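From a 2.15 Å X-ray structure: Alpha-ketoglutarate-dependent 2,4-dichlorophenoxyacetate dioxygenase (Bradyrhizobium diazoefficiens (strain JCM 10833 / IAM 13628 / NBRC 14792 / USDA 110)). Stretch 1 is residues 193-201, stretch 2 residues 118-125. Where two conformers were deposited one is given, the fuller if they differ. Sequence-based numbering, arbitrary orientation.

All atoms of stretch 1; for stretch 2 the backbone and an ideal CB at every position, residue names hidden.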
# COMPACT_ATOMS: atom_id res chain seq x y z
N PRO C 193 -17.46 -38.14 30.18
CA PRO C 193 -16.93 -37.17 29.20
C PRO C 193 -17.98 -36.41 28.39
O PRO C 193 -18.98 -37.00 27.98
CB PRO C 193 -16.08 -38.04 28.28
CG PRO C 193 -15.62 -39.14 29.16
CD PRO C 193 -16.79 -39.44 30.05
N VAL C 194 -17.76 -35.10 28.21
CA VAL C 194 -18.60 -34.24 27.37
C VAL C 194 -17.82 -33.72 26.15
O VAL C 194 -16.58 -33.68 26.15
CB VAL C 194 -19.24 -33.06 28.15
CG1 VAL C 194 -20.01 -33.54 29.37
CG2 VAL C 194 -18.21 -32.00 28.53
N LEU C 195 -18.57 -33.35 25.12
CA LEU C 195 -18.00 -32.85 23.87
C LEU C 195 -17.92 -31.33 23.90
O LEU C 195 -18.84 -30.68 24.40
CB LEU C 195 -18.81 -33.32 22.65
CG LEU C 195 -18.97 -34.83 22.38
CD1 LEU C 195 -19.80 -35.08 21.12
CD2 LEU C 195 -17.64 -35.58 22.30
N GLN C 196 -16.81 -30.79 23.41
CA GLN C 196 -16.62 -29.35 23.24
C GLN C 196 -15.83 -29.11 21.97
O GLN C 196 -14.92 -29.88 21.65
CB GLN C 196 -15.85 -28.70 24.41
CG GLN C 196 -16.38 -28.97 25.82
CD GLN C 196 -17.56 -28.09 26.24
OE1 GLN C 196 -18.04 -27.25 25.49
NE2 GLN C 196 -18.02 -28.29 27.47
N ARG C 197 -16.17 -28.04 21.26
CA ARG C 197 -15.39 -27.56 20.11
C ARG C 197 -13.98 -27.18 20.56
O ARG C 197 -13.81 -26.59 21.63
CB ARG C 197 -16.05 -26.34 19.48
CG ARG C 197 -17.39 -26.58 18.81
CD ARG C 197 -17.27 -27.25 17.45
NE ARG C 197 -16.47 -26.48 16.49
CZ ARG C 197 -16.94 -25.50 15.72
NH1 ARG C 197 -18.22 -25.15 15.81
NH2 ARG C 197 -16.14 -24.87 14.88
N LEU C 198 -12.98 -27.52 19.73
CA LEU C 198 -11.61 -27.07 19.93
C LEU C 198 -11.48 -25.58 19.62
O LEU C 198 -10.68 -24.88 20.23
CB LEU C 198 -10.65 -27.89 19.06
CG LEU C 198 -9.12 -27.66 19.15
CD1 LEU C 198 -8.59 -27.79 20.57
CD2 LEU C 198 -8.37 -28.61 18.22
N VAL C 199 -12.28 -25.11 18.67
CA VAL C 199 -12.28 -23.70 18.27
C VAL C 199 -13.65 -23.10 18.58
O VAL C 199 -14.68 -23.58 18.07
CB VAL C 199 -11.92 -23.52 16.78
CG1 VAL C 199 -11.93 -22.04 16.39
CG2 VAL C 199 -10.56 -24.13 16.48
N ARG C 200 -13.65 -22.06 19.41
CA ARG C 200 -14.91 -21.43 19.82
C ARG C 200 -14.99 -19.97 19.41
O ARG C 200 -13.96 -19.34 19.15
CB ARG C 200 -15.18 -21.65 21.32
CG ARG C 200 -14.28 -20.90 22.28
CD ARG C 200 -14.43 -21.41 23.72
NE ARG C 200 -15.78 -21.23 24.28
CZ ARG C 200 -16.13 -21.58 25.52
NH1 ARG C 200 -15.23 -22.11 26.35
NH2 ARG C 200 -17.37 -21.39 25.95
N THR C 201 -16.22 -19.45 19.31
CA THR C 201 -16.45 -18.06 18.91
C THR C 201 -17.19 -17.32 20.02
O THR C 201 -18.25 -17.74 20.45
CB THR C 201 -17.22 -17.99 17.56
OG1 THR C 201 -16.40 -18.55 16.52
CG2 THR C 201 -17.56 -16.55 17.17
N UNK C 118 -14.75 -25.81 34.52
CA UNK C 118 -15.98 -26.54 34.18
C UNK C 118 -16.10 -26.89 32.69
O UNK C 118 -17.22 -27.00 32.16
CB UNK C 118 -17.20 -25.71 34.60
N UNK C 119 -14.96 -27.07 32.02
CA UNK C 119 -14.96 -27.47 30.61
C UNK C 119 -15.48 -28.92 30.45
O UNK C 119 -15.85 -29.34 29.35
CB UNK C 119 -13.55 -27.34 30.03
N UNK C 120 -15.50 -29.65 31.57
CA UNK C 120 -16.11 -30.99 31.71
C UNK C 120 -17.65 -30.98 31.83
O UNK C 120 -18.26 -32.02 32.04
CB UNK C 120 -15.52 -31.68 32.94
N UNK C 121 -18.27 -29.80 31.73
CA UNK C 121 -19.74 -29.66 31.75
C UNK C 121 -20.29 -29.37 30.36
O UNK C 121 -19.65 -28.62 29.60
CB UNK C 121 -20.16 -28.55 32.71
N UNK C 122 -21.48 -29.93 30.02
CA UNK C 122 -22.06 -29.67 28.70
C UNK C 122 -22.27 -28.18 28.41
O UNK C 122 -22.09 -27.74 27.27
CB UNK C 122 -23.40 -30.40 28.58
N UNK C 123 -22.64 -27.41 29.44
CA UNK C 123 -22.62 -25.95 29.36
C UNK C 123 -21.49 -25.45 30.28
O UNK C 123 -21.66 -25.45 31.50
CB UNK C 123 -23.97 -25.35 29.76
N UNK C 124 -20.33 -25.06 29.71
CA UNK C 124 -19.21 -24.67 30.57
C UNK C 124 -19.39 -23.27 31.15
O UNK C 124 -20.15 -22.47 30.61
CB UNK C 124 -17.90 -24.74 29.79
N UNK C 125 -18.68 -23.00 32.25
CA UNK C 125 -18.77 -21.73 32.98
C UNK C 125 -18.50 -20.49 32.11
O UNK C 125 -17.74 -20.55 31.15
CB UNK C 125 -17.78 -21.75 34.15

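Stretch 1 meets this loop along one side of its strands, where Val 194, Gln 196 and Arg 200 reach across, and much of what they touch is backbone, which limits how far the visible atoms can specify the sequence.

At position 118 the CB points sideways and nothing of stretch 1 lies within 5.5 Å of it. The positive phi of 57°, with psi 29°, favors glycine, asparagine or aspartate, though other residues can adopt it at some cost. The residue is Ser 118, which opens a type I turn closed by a hydrogen bond from the backbone N of 121 to Ser 118 O (3.0 Å).

Position 119 also directs its CB sideways, 5.2 Å from Gln 196 NE2, too far for the CB to make close contact. Its carbonyl matters more: the Gln 196 amide is a donor that any residue here could answer through its backbone. Phi/psi of -68/-16° suit the turn, and alanine, serine or aspartate would be reasonable. Ser 119 is found, and Gln 196 NE2 donates to Ser 119 O at 3.1 Å with an N-H...acceptor angle of 141°.

At 120 the CB points away, leaving Val 194 CG2 against the main chain. Many side chains would be tolerated, polar or aromatic. The residue is Phe 120, chi1 54° (p), whose side chain comes no nearer to stretch 1 than 5.2 Å, from Phe 120 CB to Val 194 CG2; the close approach is from Val 194 CG2 to the backbone C of Phe 120, 3.5 Å.

Position 121 closes the turn, and its CB again points away with no stretch 1 atom within 5.5 Å, so a long or polar chain would fit as well as a small one. Arg 121 occupies it in an extended form after chi1 (m, t, t), and its guanidinium is bonded elsewhere in the structure. Toward stretch 1 it offers its carbonyl, with Arg 121 O 2.7 Å from Gln 196 NE2.

At 122 phi is -57°, compatible with proline, and the CB points away, 4.7 Å from Val 194 CG1. A compact apolar residue, alanine or proline among them, would suit the valine methyl, and a polar one would not be excluded. Pro 122 is deposited; its ring curls back to the backbone N, which brings Pro 122 CD to 3.7 Å from Val 194 CG1. Water 1 lies 2.8 Å from Pro 122 O and 2.9 Å from Gln 196 OE1, within hydrogen-bonding reach of both.

Position 123 points away into space free of stretch 1, and almost anything is possible; it is Ile 123.

Position 124 faces stretch 1, its CB 4.2 Å from Gln 196 NE2 and 5.1 Å from Arg 200 NH1. A small residue could pack here, an acidic one could answer the guanidinium, and phi -77° admits proline. Pro 124 packs instead of pairing charges: Pro 124 CD lies 4.0 Å from Gln 196 NE2, and Pro 124 CG 4.0 Å from Arg 200 NH2, oblique to the guanidinium.

At 125 the CB turns away, so the choice is open; Ala 125 contributes its carbonyl, with one water donating to Ala 125 O and accepting from Arg 200 NH1, both at 2.9 Å.

Stretch 2, residues 118-125: SSFRPIPA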
# COMPACT_ATOMS: atom_id res chain seq x y z
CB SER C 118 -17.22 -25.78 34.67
OG SER C 118 -17.28 -25.77 36.09
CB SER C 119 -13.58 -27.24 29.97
OG SER C 119 -12.60 -28.15 30.43
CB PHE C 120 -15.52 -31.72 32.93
CG PHE C 120 -15.60 -30.94 34.21
CD1 PHE C 120 -16.79 -30.89 34.95
CD2 PHE C 120 -14.49 -30.23 34.68
CE1 PHE C 120 -16.87 -30.14 36.12
CE2 PHE C 120 -14.55 -29.49 35.86
CZ PHE C 120 -15.75 -29.44 36.58
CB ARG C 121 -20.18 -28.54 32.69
CG ARG C 121 -19.77 -28.72 34.13
CD ARG C 121 -20.45 -27.68 35.00
NE ARG C 121 -19.90 -27.70 36.35
CZ ARG C 121 -20.25 -28.57 37.30
NH1 ARG C 121 -21.17 -29.51 37.07
NH2 ARG C 121 -19.67 -28.49 38.50
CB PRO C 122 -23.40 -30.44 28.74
CG PRO C 122 -23.62 -30.81 30.17
CD PRO C 122 -22.25 -30.95 30.76
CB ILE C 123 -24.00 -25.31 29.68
CG1 ILE C 123 -25.10 -25.85 28.73
CG2 ILE C 123 -23.92 -23.80 29.54
CD1 ILE C 123 -26.53 -25.48 29.09
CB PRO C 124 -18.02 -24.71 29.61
CG PRO C 124 -18.60 -24.36 28.28
CD PRO C 124 -19.99 -24.94 28.27
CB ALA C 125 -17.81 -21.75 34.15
O HOH W 1 -20.76 -27.85 24.81
O HOH W 2 -16.20 -21.86 29.12
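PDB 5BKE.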